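Local coordinates for uncharacterized protein (Streptococcus pneumoniae, PDB 3LFT) that binds L-tryptophan, probably as the substrate-binding component of an ABC transporter, at residues Gln48-Val59 and Pro72-Thr81; Val133-Ser143 and Leu163-Pro171. All coordinates share one frame; numbering follows the deposited sequence.

Contact 1: Gln48-Val59 and Pro72-Thr81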
ATOM      1  N   GLN A  48     -10.245 -10.233   8.952  1.00  4.50           N
ATOM      2  CA  GLN A  48      -9.784 -11.503   8.363  1.00  5.36           C
ATOM      3  C   GLN A  48     -10.886 -12.544   8.250  1.00  4.86           C
ATOM      4  O   GLN A  48     -10.836 -13.417   7.365  1.00  4.08           O
ATOM      5  CB  GLN A  48      -8.594 -12.097   9.120  1.00  6.48           C
ATOM      6  CG  GLN A  48      -7.292 -11.402   8.804  1.00  8.16           C
ATOM      7  CD  GLN A  48      -6.846 -11.539   7.351  1.00 12.08           C
ATOM      8  OE1 GLN A  48      -6.990 -12.595   6.702  1.00 10.54           O
ATOM      9  NE2 GLN A  48      -6.287 -10.459   6.834  1.00 13.31           N
ATOM     10  N   SER A  49     -11.879 -12.485   9.140  1.00  5.90           N
ATOM     11  CA  SER A  49     -13.008 -13.404   9.029  1.00  6.64           C
ATOM     12  C   SER A  49     -13.770 -13.148   7.741  1.00  6.30           C
ATOM     13  O   SER A  49     -14.138 -14.099   7.033  1.00  6.74           O
ATOM     14  CB  SER A  49     -13.931 -13.274  10.239  1.00  6.70           C
ATOM     15  OG  SER A  49     -13.249 -13.707  11.407  1.00  9.27           O
ATOM     16  N   LYS A  50     -13.981 -11.876   7.419  1.00  6.15           N
ATOM     17  CA  LYS A  50     -14.651 -11.504   6.188  1.00  6.16           C
ATOM     18  C   LYS A  50     -13.778 -11.850   4.982  1.00  5.27           C
ATOM     19  O   LYS A  50     -14.279 -12.257   3.938  1.00  6.11           O
ATOM     20  CB  LYS A  50     -15.040 -10.026   6.196  1.00  5.74           C
ATOM     21  CG  LYS A  50     -16.120  -9.718   7.240  1.00  6.88           C
ATOM     22  CD  LYS A  50     -16.552  -8.253   7.196  1.00  8.47           C
ATOM     23  CE  LYS A  50     -17.349  -7.845   8.431  1.00 14.20           C
ATOM     24  NZ  LYS A  50     -18.652  -8.548   8.517  1.00 18.92           N
ATOM     25  N   VAL A  51     -12.460 -11.694   5.110  1.00  5.85           N
ATOM     26  CA  VAL A  51     -11.573 -12.096   4.020  1.00  5.94           C
ATOM     27  C   VAL A  51     -11.822 -13.559   3.673  1.00  6.12           C
ATOM     28  O   VAL A  51     -11.973 -13.909   2.508  1.00  5.91           O
ATOM     29  CB  VAL A  51     -10.099 -11.864   4.340  1.00  5.37           C
ATOM     30  CG1 VAL A  51      -9.202 -12.472   3.256  1.00  5.88           C
ATOM     31  CG2 VAL A  51      -9.825 -10.394   4.473  1.00  5.76           C
ATOM     32  N   ALA A  52     -11.879 -14.421   4.689  1.00  5.75           N
ATOM     33  CA  ALA A  52     -12.067 -15.850   4.432  1.00  6.31           C
ATOM     34  C   ALA A  52     -13.441 -16.142   3.815  1.00  6.22           C
ATOM     35  O   ALA A  52     -13.536 -16.858   2.822  1.00  6.74           O
ATOM     36  CB  ALA A  52     -11.858 -16.665   5.722  1.00  6.34           C
ATOM     37  N   THR A  53     -14.493 -15.582   4.394  1.00  6.43           N
ATOM     38  CA  THR A  53     -15.833 -15.876   3.915  1.00  6.64           C
ATOM     39  C   THR A  53     -16.072 -15.312   2.513  1.00  6.23           C
ATOM     40  O   THR A  53     -16.597 -15.997   1.629  1.00  6.84           O
ATOM     41  CB  THR A  53     -16.856 -15.372   4.933  1.00  6.48           C
ATOM     42  OG1 THR A  53     -16.692 -16.142   6.142  1.00  8.02           O
ATOM     43  CG2 THR A  53     -18.261 -15.544   4.427  1.00  9.01           C
HETATM   44  N   MSE A  54     -15.630 -14.083   2.294  1.00  6.37           N
HETATM   45  CA  MSE A  54     -15.822 -13.446   0.999  1.00  6.62           C
HETATM   46  C   MSE A  54     -14.963 -14.092  -0.069  1.00  6.62           C
HETATM   47  O   MSE A  54     -15.431 -14.278  -1.191  1.00  6.90           O
HETATM   48  CB  MSE A  54     -15.550 -11.950   1.073  1.00  6.46           C
HETATM   49  CG  MSE A  54     -16.591 -11.250   1.938  1.00  5.67           C
HETATM   50 SE   MSE A  54     -16.214  -9.355   2.158  1.00 10.40          SE
HETATM   51  CE  MSE A  54     -17.852  -8.860   3.026  1.00  6.40           C
ATOM     52  N   SER A  55     -13.726 -14.455   0.256  1.00  6.29           N
ATOM     53  CA  SER A  55     -12.884 -15.155  -0.720  1.00  6.57           C
ATOM     54  C   SER A  55     -13.519 -16.463  -1.153  1.00  6.56           C
ATOM     55  O   SER A  55     -13.534 -16.798  -2.350  1.00  6.76           O
ATOM     56  CB  SER A  55     -11.498 -15.432  -0.158  1.00  5.97           C
ATOM     57  OG  SER A  55     -10.752 -14.240   0.048  1.00  5.59           O
ATOM     58  N   LYS A  56     -14.056 -17.213  -0.191  1.00  5.87           N
ATOM     59  CA  LYS A  56     -14.685 -18.482  -0.502  1.00  6.60           C
ATOM     60  C   LYS A  56     -15.839 -18.281  -1.490  1.00  7.20           C
ATOM     61  O   LYS A  56     -15.971 -19.033  -2.455  1.00  8.36           O
ATOM     62  CB  LYS A  56     -15.132 -19.160   0.799  1.00  7.10           C
ATOM     63  CG  LYS A  56     -15.730 -20.547   0.648  1.00  8.60           C
ATOM     64  CD  LYS A  56     -16.020 -21.124   2.028  1.00 12.06           C
ATOM     65  CE  LYS A  56     -16.323 -22.600   1.994  1.00 15.63           C
ATOM     66  NZ  LYS A  56     -16.707 -22.966   3.367  1.00 19.98           N
ATOM     67  N   GLN A  57     -16.643 -17.248  -1.264  1.00  6.81           N
ATOM     68  CA  GLN A  57     -17.767 -16.932  -2.142  1.00  8.25           C
ATOM     69  C   GLN A  57     -17.289 -16.537  -3.541  1.00  8.16           C
ATOM     70  O   GLN A  57     -17.773 -17.069  -4.540  1.00  8.81           O
ATOM     71  CB  GLN A  57     -18.601 -15.808  -1.514  1.00  9.02           C
ATOM     72  CG  GLN A  57     -19.418 -16.273  -0.323  1.00 13.70           C
ATOM     73  CD  GLN A  57     -19.914 -15.176   0.611  1.00 17.58           C
ATOM     74  OE1 GLN A  57     -19.469 -14.021   0.578  1.00 18.78           O
ATOM     75  NE2 GLN A  57     -20.824 -15.562   1.497  1.00 19.70           N
ATOM     76  N   LEU A  58     -16.312 -15.631  -3.608  1.00  7.45           N
ATOM     77  CA  LEU A  58     -15.893 -15.049  -4.894  1.00  6.65           C
ATOM     78  C   LEU A  58     -15.272 -16.062  -5.847  1.00  7.23           C
ATOM     79  O   LEU A  58     -15.374 -15.907  -7.065  1.00  6.77           O
ATOM     80  CB  LEU A  58     -14.942 -13.861  -4.660  1.00  6.97           C
ATOM     81  CG  LEU A  58     -15.572 -12.587  -4.083  1.00  5.23           C
ATOM     82  CD1 LEU A  58     -14.476 -11.655  -3.522  1.00  8.32           C
ATOM     83  CD2 LEU A  58     -16.410 -11.849  -5.139  1.00  9.14           C
ATOM     84  N   VAL A  59     -14.635 -17.099  -5.299  1.00  7.39           N
ATOM     85  CA  VAL A  59     -13.954 -18.079  -6.160  1.00  8.52           C
ATOM     86  C   VAL A  59     -14.863 -19.221  -6.594  1.00  9.30           C
ATOM     87  O   VAL A  59     -14.451 -20.063  -7.397  1.00 10.05           O
ATOM     88  CB  VAL A  59     -12.645 -18.638  -5.529  1.00  8.15           C
ATOM     89  CG1 VAL A  59     -11.698 -17.507  -5.146  1.00  8.58           C
ATOM     90  CG2 VAL A  59     -12.934 -19.545  -4.347  1.00  9.26           C
ATOM     91  N   PRO A  72      -3.647  -8.659   2.081  1.00  6.04           N
ATOM     92  CA  PRO A  72      -4.524  -9.662   2.724  1.00  6.30           C
ATOM     93  C   PRO A  72      -5.662 -10.141   1.826  1.00  6.51           C
ATOM     94  O   PRO A  72      -6.102 -11.289   1.956  1.00  6.08           O
ATOM     95  CB  PRO A  72      -5.067  -8.923   3.942  1.00  7.57           C
ATOM     96  CG  PRO A  72      -3.975  -7.903   4.247  1.00  8.40           C
ATOM     97  CD  PRO A  72      -3.538  -7.425   2.881  1.00  7.09           C
ATOM     98  N   ALA A  73      -6.152  -9.286   0.931  1.00  5.51           N
ATOM     99  CA  ALA A  73      -7.206  -9.701   0.012  1.00  5.86           C
ATOM    100  C   ALA A  73      -6.686 -10.675  -1.032  1.00  5.49           C
ATOM    101  O   ALA A  73      -7.310 -11.695  -1.289  1.00  6.01           O
ATOM    102  CB  ALA A  73      -7.866  -8.514  -0.643  1.00  6.31           C
ATOM    103  N   ALA A  74      -5.536 -10.376  -1.632  1.00  5.05           N
ATOM    104  CA  ALA A  74      -4.952 -11.290  -2.600  1.00  5.52           C
ATOM    105  C   ALA A  74      -4.604 -12.619  -1.935  1.00  4.90           C
ATOM    106  O   ALA A  74      -4.817 -13.658  -2.539  1.00  5.38           O
ATOM    107  CB  ALA A  74      -3.713 -10.672  -3.248  1.00  5.54           C
ATOM    108  N   GLN A  75      -4.086 -12.589  -0.705  1.00  5.29           N
ATOM    109  CA  GLN A  75      -3.776 -13.823   0.019  1.00  4.74           C
ATOM    110  C   GLN A  75      -5.042 -14.637   0.307  1.00  5.17           C
ATOM    111  O   GLN A  75      -5.033 -15.853   0.172  1.00  5.48           O
ATOM    112  CB  GLN A  75      -3.013 -13.535   1.302  1.00  4.37           C
ATOM    113  CG  GLN A  75      -1.562 -13.082   1.062  1.00  4.94           C
ATOM    114  CD  GLN A  75      -0.852 -12.734   2.341  1.00  4.79           C
ATOM    115  OE1 GLN A  75      -1.388 -12.011   3.173  1.00  5.75           O
ATOM    116  NE2 GLN A  75       0.388 -13.186   2.482  1.00  5.90           N
ATOM    117  N   GLY A  76      -6.139 -13.962   0.662  1.00  4.74           N
ATOM    118  CA  GLY A  76      -7.390 -14.693   0.880  1.00  4.97           C
ATOM    119  C   GLY A  76      -7.855 -15.419  -0.368  1.00  4.89           C
ATOM    120  O   GLY A  76      -8.268 -16.584  -0.316  1.00  4.64           O
ATOM    121  N   LEU A  77      -7.798 -14.718  -1.497  1.00  4.66           N
ATOM    122  CA  LEU A  77      -8.241 -15.308  -2.756  1.00  4.73           C
ATOM    123  C   LEU A  77      -7.309 -16.435  -3.196  1.00  4.96           C
ATOM    124  O   LEU A  77      -7.785 -17.495  -3.610  1.00  5.03           O
ATOM    125  CB  LEU A  77      -8.354 -14.225  -3.830  1.00  5.24           C
ATOM    126  CG  LEU A  77      -9.429 -13.166  -3.585  1.00  5.21           C
ATOM    127  CD1 LEU A  77      -9.218 -12.016  -4.552  1.00  7.93           C
ATOM    128  CD2 LEU A  77     -10.837 -13.716  -3.760  1.00  6.53           C
ATOM    129  N   ALA A  78      -5.993 -16.227  -3.099  1.00  5.10           N
ATOM    130  CA  ALA A  78      -5.024 -17.252  -3.510  1.00  5.49           C
ATOM    131  C   ALA A  78      -5.086 -18.503  -2.621  1.00  6.76           C
ATOM    132  O   ALA A  78      -4.755 -19.591  -3.066  1.00  7.55           O
ATOM    133  CB  ALA A  78      -3.629 -16.663  -3.521  1.00  5.90           C
ATOM    134  N   SER A  79      -5.500 -18.348  -1.371  1.00  6.54           N
ATOM    135  CA  SER A  79      -5.693 -19.486  -0.487  0.50  6.82           C
ATOM    136  C   SER A  79      -6.946 -20.266  -0.886  1.00  6.76           C
ATOM    137  O   SER A  79      -6.980 -21.494  -0.803  1.00  8.06           O
ATOM    138  CB  SER A  79      -5.807 -19.003   0.959  0.50  7.39           C
ATOM    139  OG  SER A  79      -6.038 -20.086   1.829  0.50  8.45           O
ATOM    140  N   ALA A  80      -7.974 -19.533  -1.319  1.00  6.32           N
ATOM    141  CA  ALA A  80      -9.288 -20.106  -1.615  1.00  6.52           C
ATOM    142  C   ALA A  80      -9.338 -20.837  -2.957  1.00  5.75           C
ATOM    143  O   ALA A  80     -10.215 -21.679  -3.162  1.00  6.26           O
ATOM    144  CB  ALA A  80     -10.356 -19.006  -1.550  1.00  6.80           C
ATOM    145  N   THR A  81      -8.410 -20.509  -3.865  1.00  5.32           N
ATOM    146  CA  THR A  81      -8.353 -21.183  -5.173  1.00  5.51           C
ATOM    147  C   THR A  81      -6.939 -21.307  -5.696  1.00  5.10           C
ATOM    148  O   THR A  81      -6.147 -20.353  -5.608  1.00  5.94           O
ATOM    149  CB  THR A  81      -9.242 -20.475  -6.224  1.00  4.35           C
ATOM    150  OG1 THR A  81      -9.243 -21.258  -7.427  1.00  5.43           O
ATOM    151  CG2 THR A  81      -8.769 -19.033  -6.549  1.00  5.63           C
TER
HETATM  152  O   HOH W   1      -5.543 -12.846   4.179  1.00  3.91           O
HETATM  153  O   HOH W   2     -11.813 -22.033  -7.839  1.00 14.42           O
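Ser-55 and Leu-77 mark the closest backbone approach of helices 48-58 and 72-80, with CA atoms 5.1 Å apart. The axes come within 8.5 Å and their N-to-C directions diverge by 50°, a close crossing made possible by Gly-76, whose bare CA faces Val-51 and Ser-55. Val-51 lays CG1 against that CA at 3.7 Å and also against the carbonyl O of Pro-72; this methyl stands anti to its own backbone N (chi1 172°). Ser-55 OG packs close against Gly-76 C and Leu-77 N without a hydrogen bond. It instead donates back to Val-51 O, 2.8 Å away, and with Ser-55 N grips that oxygen from opposite faces of the carbonyl plane, so the polar group is satisfied within its own helix. Beyond it, Leu-77 CD2 is shared by Leu-58 CD1 and Val-59 CG1. Val-59 closes the C-terminal end, CG2 on Ala-80 CB at 3.8 Å and CG1 alongside Thr-81 CG2 at 3.6 Å. At the other end Gln-48 brings NE2 over Pro-72 CB, while a water donates to both Gln-48 OE1 (2.9 Å) and Pro-72 O (2.8 Å). Leu-8 of strand 3-9 lies beneath Ser-55, Leu-58 and Ala-73. The two helices thus form part of the layer covering the parallel sheet of an alpha/beta lobe, as in periplasmic-binding-protein folds, with Pro-72 beside the bound tryptophan.

Contact 2: Val133-Ser143 and Leu163-Pro171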
ATOM      1  N   VAL A 133      16.493  14.861  13.105  1.00  8.56           N
ATOM      2  CA  VAL A 133      15.941  13.555  13.463  1.00  8.06           C
ATOM      3  C   VAL A 133      17.045  12.503  13.564  1.00  7.96           C
ATOM      4  O   VAL A 133      17.795  12.291  12.610  1.00  7.96           O
ATOM      5  CB  VAL A 133      14.880  13.135  12.436  1.00  7.31           C
ATOM      6  CG1 VAL A 133      14.583  11.626  12.498  1.00  8.26           C
ATOM      7  CG2 VAL A 133      13.611  13.944  12.649  1.00  7.71           C
ATOM      8  N   LYS A 134      17.142  11.861  14.727  1.00  8.12           N
ATOM      9  CA  LYS A 134      18.154  10.831  14.986  1.00  8.26           C
ATOM     10  C   LYS A 134      17.565   9.420  15.092  1.00  8.38           C
ATOM     11  O   LYS A 134      18.134   8.441  14.591  1.00  9.56           O
ATOM     12  CB  LYS A 134      18.925  11.174  16.264  1.00  8.98           C
ATOM     13  CG  LYS A 134      19.656  12.511  16.196  1.00  9.17           C
ATOM     14  CD  LYS A 134      20.233  12.884  17.549  1.00 12.70           C
ATOM     15  CE  LYS A 134      20.885  14.251  17.519  1.00 14.65           C
ATOM     16  NZ  LYS A 134      21.373  14.615  18.870  1.00 17.37           N
ATOM     17  N   THR A 135      16.412   9.330  15.745  1.00  6.94           N
ATOM     18  CA  THR A 135      15.735   8.057  15.971  0.50  6.80           C
ATOM     19  C   THR A 135      14.356   8.093  15.321  1.00  6.52           C
ATOM     20  O   THR A 135      13.597   9.047  15.497  1.00  7.23           O
ATOM     21  CB  THR A 135      15.608   7.727  17.481  0.50  6.43           C
ATOM     22  OG1 THR A 135      16.894   7.835  18.108  0.50  7.27           O
ATOM     23  CG2 THR A 135      15.044   6.312  17.702  0.50  5.35           C
ATOM     24  N   ILE A 136      14.051   7.045  14.574  1.00  6.19           N
ATOM     25  CA  ILE A 136      12.762   6.900  13.916  1.00  6.14           C
ATOM     26  C   ILE A 136      11.977   5.762  14.555  1.00  5.89           C
ATOM     27  O   ILE A 136      12.528   4.689  14.796  1.00  7.67           O
ATOM     28  CB  ILE A 136      12.973   6.558  12.429  1.00  6.07           C
ATOM     29  CG1 ILE A 136      13.688   7.713  11.728  1.00  7.80           C
ATOM     30  CG2 ILE A 136      11.645   6.267  11.751  1.00  7.39           C
ATOM     31  CD1 ILE A 136      14.302   7.356  10.402  1.00 10.34           C
ATOM     32  N   GLY A 137      10.694   5.982  14.807  1.00  5.24           N
ATOM     33  CA  GLY A 137       9.807   4.898  15.237  1.00  6.29           C
ATOM     34  C   GLY A 137       9.019   4.402  14.036  1.00  6.03           C
ATOM     35  O   GLY A 137       8.309   5.181  13.395  1.00  6.42           O
ATOM     36  N   ALA A 138       9.138   3.113  13.731  1.00  6.50           N
ATOM     37  CA  ALA A 138       8.392   2.480  12.648  1.00  6.47           C
ATOM     38  C   ALA A 138       7.081   1.952  13.231  1.00  6.41           C
ATOM     39  O   ALA A 138       7.110   1.042  14.051  1.00  6.74           O
ATOM     40  CB  ALA A 138       9.223   1.328  12.030  1.00  6.57           C
ATOM     41  N   LEU A 139       5.955   2.550  12.841  1.00  6.01           N
ATOM     42  CA  LEU A 139       4.614   2.127  13.276  1.00  5.68           C
ATOM     43  C   LEU A 139       3.969   1.318  12.155  1.00  6.37           C
ATOM     44  O   LEU A 139       3.816   1.813  11.048  1.00  6.81           O
ATOM     45  CB  LEU A 139       3.781   3.365  13.597  1.00  6.59           C
ATOM     46  CG  LEU A 139       2.319   3.116  13.977  1.00  5.93           C
ATOM     47  CD1 LEU A 139       2.230   2.378  15.306  1.00  8.59           C
ATOM     48  CD2 LEU A 139       1.571   4.428  14.040  1.00  7.36           C
ATOM     49  N   TYR A 140       3.573   0.088  12.451  1.00  6.39           N
ATOM     50  CA  TYR A 140       3.067  -0.820  11.415  1.00  6.33           C
ATOM     51  C   TYR A 140       2.361  -1.975  12.076  1.00  6.01           C
ATOM     52  O   TYR A 140       2.437  -2.159  13.303  1.00  7.24           O
ATOM     53  CB  TYR A 140       4.212  -1.358  10.557  1.00  7.16           C
ATOM     54  CG  TYR A 140       5.187  -2.296  11.241  1.00  7.34           C
ATOM     55  CD1 TYR A 140       5.183  -3.667  10.938  1.00  9.51           C
ATOM     56  CD2 TYR A 140       6.131  -1.827  12.160  1.00  9.92           C
ATOM     57  CE1 TYR A 140       6.084  -4.538  11.532  1.00  9.43           C
ATOM     58  CE2 TYR A 140       7.029  -2.703  12.762  1.00  9.82           C
ATOM     59  CZ  TYR A 140       7.010  -4.049  12.422  1.00 10.37           C
ATOM     60  OH  TYR A 140       7.914  -4.914  13.024  1.00 12.90           O
ATOM     61  N   SER A 141       1.693  -2.781  11.260  1.00  6.41           N
ATOM     62  CA  SER A 141       0.978  -3.927  11.812  1.00  7.46           C
ATOM     63  C   SER A 141       1.784  -5.220  11.730  1.00  7.31           C
ATOM     64  O   SER A 141       2.395  -5.519  10.694  1.00  8.94           O
ATOM     65  CB  SER A 141      -0.346  -4.066  11.095  1.00  8.67           C
ATOM     66  OG  SER A 141      -1.032  -5.171  11.652  1.00 12.05           O
ATOM     67  N   SER A 142       1.766  -5.990  12.817  1.00  7.43           N
ATOM     68  CA  SER A 142       2.288  -7.356  12.808  1.00  8.62           C
ATOM     69  C   SER A 142       1.373  -8.297  11.979  1.00  8.47           C
ATOM     70  O   SER A 142       1.743  -9.443  11.712  1.00 12.14           O
ATOM     71  CB  SER A 142       2.470  -7.858  14.244  1.00  8.76           C
ATOM     72  OG  SER A 142       1.266  -7.709  14.987  1.00  8.26           O
ATOM     73  N   SER A 143       0.191  -7.828  11.569  1.00  8.41           N
ATOM     74  CA  SER A 143      -0.724  -8.656  10.752  1.00  9.05           C
ATOM     75  C   SER A 143      -0.388  -8.639   9.256  1.00  8.29           C
ATOM     76  O   SER A 143      -0.942  -9.414   8.500  1.00  9.06           O
ATOM     77  CB  SER A 143      -2.207  -8.277  10.980  1.00  8.78           C
ATOM     78  OG  SER A 143      -2.494  -6.955  10.487  1.00 10.91           O
ATOM     79  N   LEU A 163      20.901   6.797  10.919  1.00  8.67           N
ATOM     80  CA  LEU A 163      19.693   6.891  11.727  1.00  9.35           C
ATOM     81  C   LEU A 163      19.463   5.589  12.484  1.00 10.01           C
ATOM     82  O   LEU A 163      20.021   4.551  12.131  1.00 11.90           O
ATOM     83  CB  LEU A 163      18.487   7.174  10.828  1.00  8.99           C
ATOM     84  CG  LEU A 163      18.515   8.512  10.092  1.00  9.59           C
ATOM     85  CD1 LEU A 163      17.462   8.530   9.009  1.00 10.07           C
ATOM     86  CD2 LEU A 163      18.285   9.663  11.067  1.00 12.08           C
ATOM     87  N   THR A 164      18.657   5.652  13.539  1.00  9.84           N
ATOM     88  CA  THR A 164      18.252   4.454  14.276  1.00  9.90           C
ATOM     89  C   THR A 164      16.748   4.262  14.121  1.00  9.17           C
ATOM     90  O   THR A 164      15.982   5.235  14.097  1.00  9.26           O
ATOM     91  CB  THR A 164      18.627   4.559  15.765  1.00  9.25           C
ATOM     92  OG1 THR A 164      20.057   4.687  15.897  1.00  9.40           O
ATOM     93  CG2 THR A 164      18.178   3.316  16.550  1.00 11.29           C
ATOM     94  N   VAL A 165      16.335   3.008  13.969  1.00  9.12           N
ATOM     95  CA  VAL A 165      14.919   2.673  13.822  1.00  9.00           C
ATOM     96  C   VAL A 165      14.544   1.731  14.958  1.00  8.54           C
ATOM     97  O   VAL A 165      15.194   0.695  15.172  1.00 10.51           O
ATOM     98  CB  VAL A 165      14.601   1.999  12.473  1.00  8.94           C
ATOM     99  CG1 VAL A 165      13.130   1.611  12.395  1.00  9.63           C
ATOM    100  CG2 VAL A 165      14.973   2.896  11.306  1.00 10.08           C
ATOM    101  N   GLU A 166      13.537   2.152  15.717  1.00  7.64           N
ATOM    102  CA  GLU A 166      12.913   1.318  16.740  1.00  7.50           C
ATOM    103  C   GLU A 166      11.541   0.923  16.222  1.00  6.78           C
ATOM    104  O   GLU A 166      10.800   1.763  15.686  1.00  5.93           O
ATOM    105  CB  GLU A 166      12.772   2.079  18.066  1.00  7.86           C
ATOM    106  CG  GLU A 166      12.248   1.237  19.243  1.00 10.63           C
ATOM    107  CD  GLU A 166      12.503   1.872  20.612  1.00 12.45           C
ATOM    108  OE1 GLU A 166      12.204   1.208  21.628  1.00 13.95           O
ATOM    109  OE2 GLU A 166      13.001   3.021  20.670  1.00 13.78           O
ATOM    110  N   THR A 167      11.192  -0.349  16.379  1.00  6.30           N
ATOM    111  CA  THR A 167       9.921  -0.859  15.846  1.00  7.45           C
ATOM    112  C   THR A 167       8.790  -0.844  16.872  1.00  6.99           C
ATOM    113  O   THR A 167       9.009  -1.161  18.050  1.00  7.17           O
ATOM    114  CB  THR A 167      10.091  -2.255  15.237  1.00  8.02           C
ATOM    115  OG1 THR A 167      10.633  -3.143  16.222  1.00  9.66           O
ATOM    116  CG2 THR A 167      11.033  -2.184  14.047  1.00  9.46           C
ATOM    117  N   PHE A 168       7.604  -0.446  16.420  1.00  5.83           N
ATOM    118  CA  PHE A 168       6.400  -0.384  17.231  1.00  5.97           C
ATOM    119  C   PHE A 168       5.285  -1.028  16.430  1.00  6.48           C
ATOM    120  O   PHE A 168       4.487  -0.354  15.760  1.00  7.27           O
ATOM    121  CB  PHE A 168       6.065   1.056  17.632  1.00  6.46           C
ATOM    122  CG  PHE A 168       7.113   1.695  18.489  1.00  4.58           C
ATOM    123  CD1 PHE A 168       7.031   1.620  19.884  1.00  7.10           C
ATOM    124  CD2 PHE A 168       8.203   2.348  17.906  1.00  5.49           C
ATOM    125  CE1 PHE A 168       8.009   2.209  20.678  1.00  6.96           C
ATOM    126  CE2 PHE A 168       9.188   2.930  18.690  1.00  6.68           C
ATOM    127  CZ  PHE A 168       9.090   2.861  20.079  1.00  7.31           C
ATOM    128  N   ALA A 169       5.270  -2.355  16.462  1.00  6.38           N
ATOM    129  CA  ALA A 169       4.245  -3.115  15.766  1.00  6.75           C
ATOM    130  C   ALA A 169       2.978  -3.179  16.603  1.00  6.40           C
ATOM    131  O   ALA A 169       3.030  -3.289  17.838  1.00  6.83           O
ATOM    132  CB  ALA A 169       4.741  -4.511  15.422  1.00  6.89           C
ATOM    133  N   VAL A 170       1.846  -3.070  15.925  1.00  5.21           N
ATOM    134  CA  VAL A 170       0.531  -3.281  16.524  1.00  5.85           C
ATOM    135  C   VAL A 170      -0.166  -4.453  15.834  1.00  5.30           C
ATOM    136  O   VAL A 170       0.031  -4.668  14.630  1.00  5.32           O
ATOM    137  CB  VAL A 170      -0.356  -1.999  16.445  1.00  5.26           C
ATOM    138  CG1 VAL A 170       0.279  -0.844  17.237  1.00  7.57           C
ATOM    139  CG2 VAL A 170      -0.583  -1.530  15.008  1.00  5.86           C
ATOM    140  N   PRO A 171      -0.981  -5.233  16.580  1.00  5.12           N
ATOM    141  CA  PRO A 171      -1.725  -6.314  15.908  1.00  5.01           C
ATOM    142  C   PRO A 171      -2.999  -5.863  15.195  1.00  5.63           C
ATOM    143  O   PRO A 171      -3.546  -6.618  14.379  1.00  6.32           O
ATOM    144  CB  PRO A 171      -2.084  -7.254  17.063  1.00  4.70           C
ATOM    145  CG  PRO A 171      -2.217  -6.342  18.247  1.00  4.80           C
ATOM    146  CD  PRO A 171      -1.134  -5.294  18.049  1.00  5.39           C
TER
HETATM  147  O   HOH W   3      20.575   7.077  15.369  1.00 18.54           O
HETATM  148  O   HOH W   4       8.183  -5.520  15.618  1.00 24.24           O
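Tyr-140 and Ala-169 meet where strands 135-141 and 164-170 run side by side in parallel, and the tyrosine bends back over its neighbour. Its CG sits between the backbone N and the carbonyl carbon (chi1 68°), which lays the ring across strand 164-170. Ala-169 CB then lies over one ring face, a CH-pi contact 4.1 Å from the centroid, while Thr-167 CB comes to the ring edge at CE2. A water at 2.7 Å from Tyr-140 OH reaches Thr-167 OG1 only weakly.

On the same side of the sheet, Ala-138 CB rests on Val-165 CG1, and Ile-136 extends CD1 to Leu-163 CD1, 3.6 Å away. Helix 145-160 covers part of this side, touching Tyr-140, Val-165 and Thr-167. On the other side Phe-168, with CG anti to its carbonyl carbon (chi1 -63°), turns its ring edge to Gly-137 CA, where no side chain intervenes. Leu-139 directs CD1 at Phe-168 O, and the same methyl also packs loosely on Val-170 CG1; Thr-179 of helix 176-183 touches all three of these larger side chains.

The backbones alternate donors and acceptors from Thr-164 N to Ser-142 N, the Tyr-140 N to Phe-168 O bond being stretched to 3.5 Å and weak. Val-170 O firmly accepts Ser-142 N at 2.8 Å, from 37° above the carbonyl plane. The Ser-141 and Ser-142 hydroxyls lie near this oxygen, whereas Ser-143 OG pairs with Ser-141 OG at 2.6 Å.

Strand 135-141, helix 145-160 and strand 164-170 form a beta-alpha-beta unit. Aliphatic and aromatic side chains predominate in the contacts on both faces of the strand pair, with threonines and Glu-166 among them, and the chemistry turns polar at the serines where the chain leaves the sheet.

Overall arrangement
The two contacts lie in different parallel sheets of the chain and flank the tryptophan site at unequal range. Contact 1 belongs with the six-stranded sheet that includes strands 3-9 and 37-43, contact 2 with the four-stranded sheet, of which strand 164-170 is an outermost member. Their centres are 29 Å apart, yet their nearest atoms come within about 5 Å without touching. The side chain of Pro-72 in contact 1 is about 4 Å from the ligand, whereas that of Ser-143 in contact 2 is about 10 Å from it. Gln-75 also hydrogen-bonds Asp-145, just beyond contact 2, consistent with two lobes closed over the amino acid.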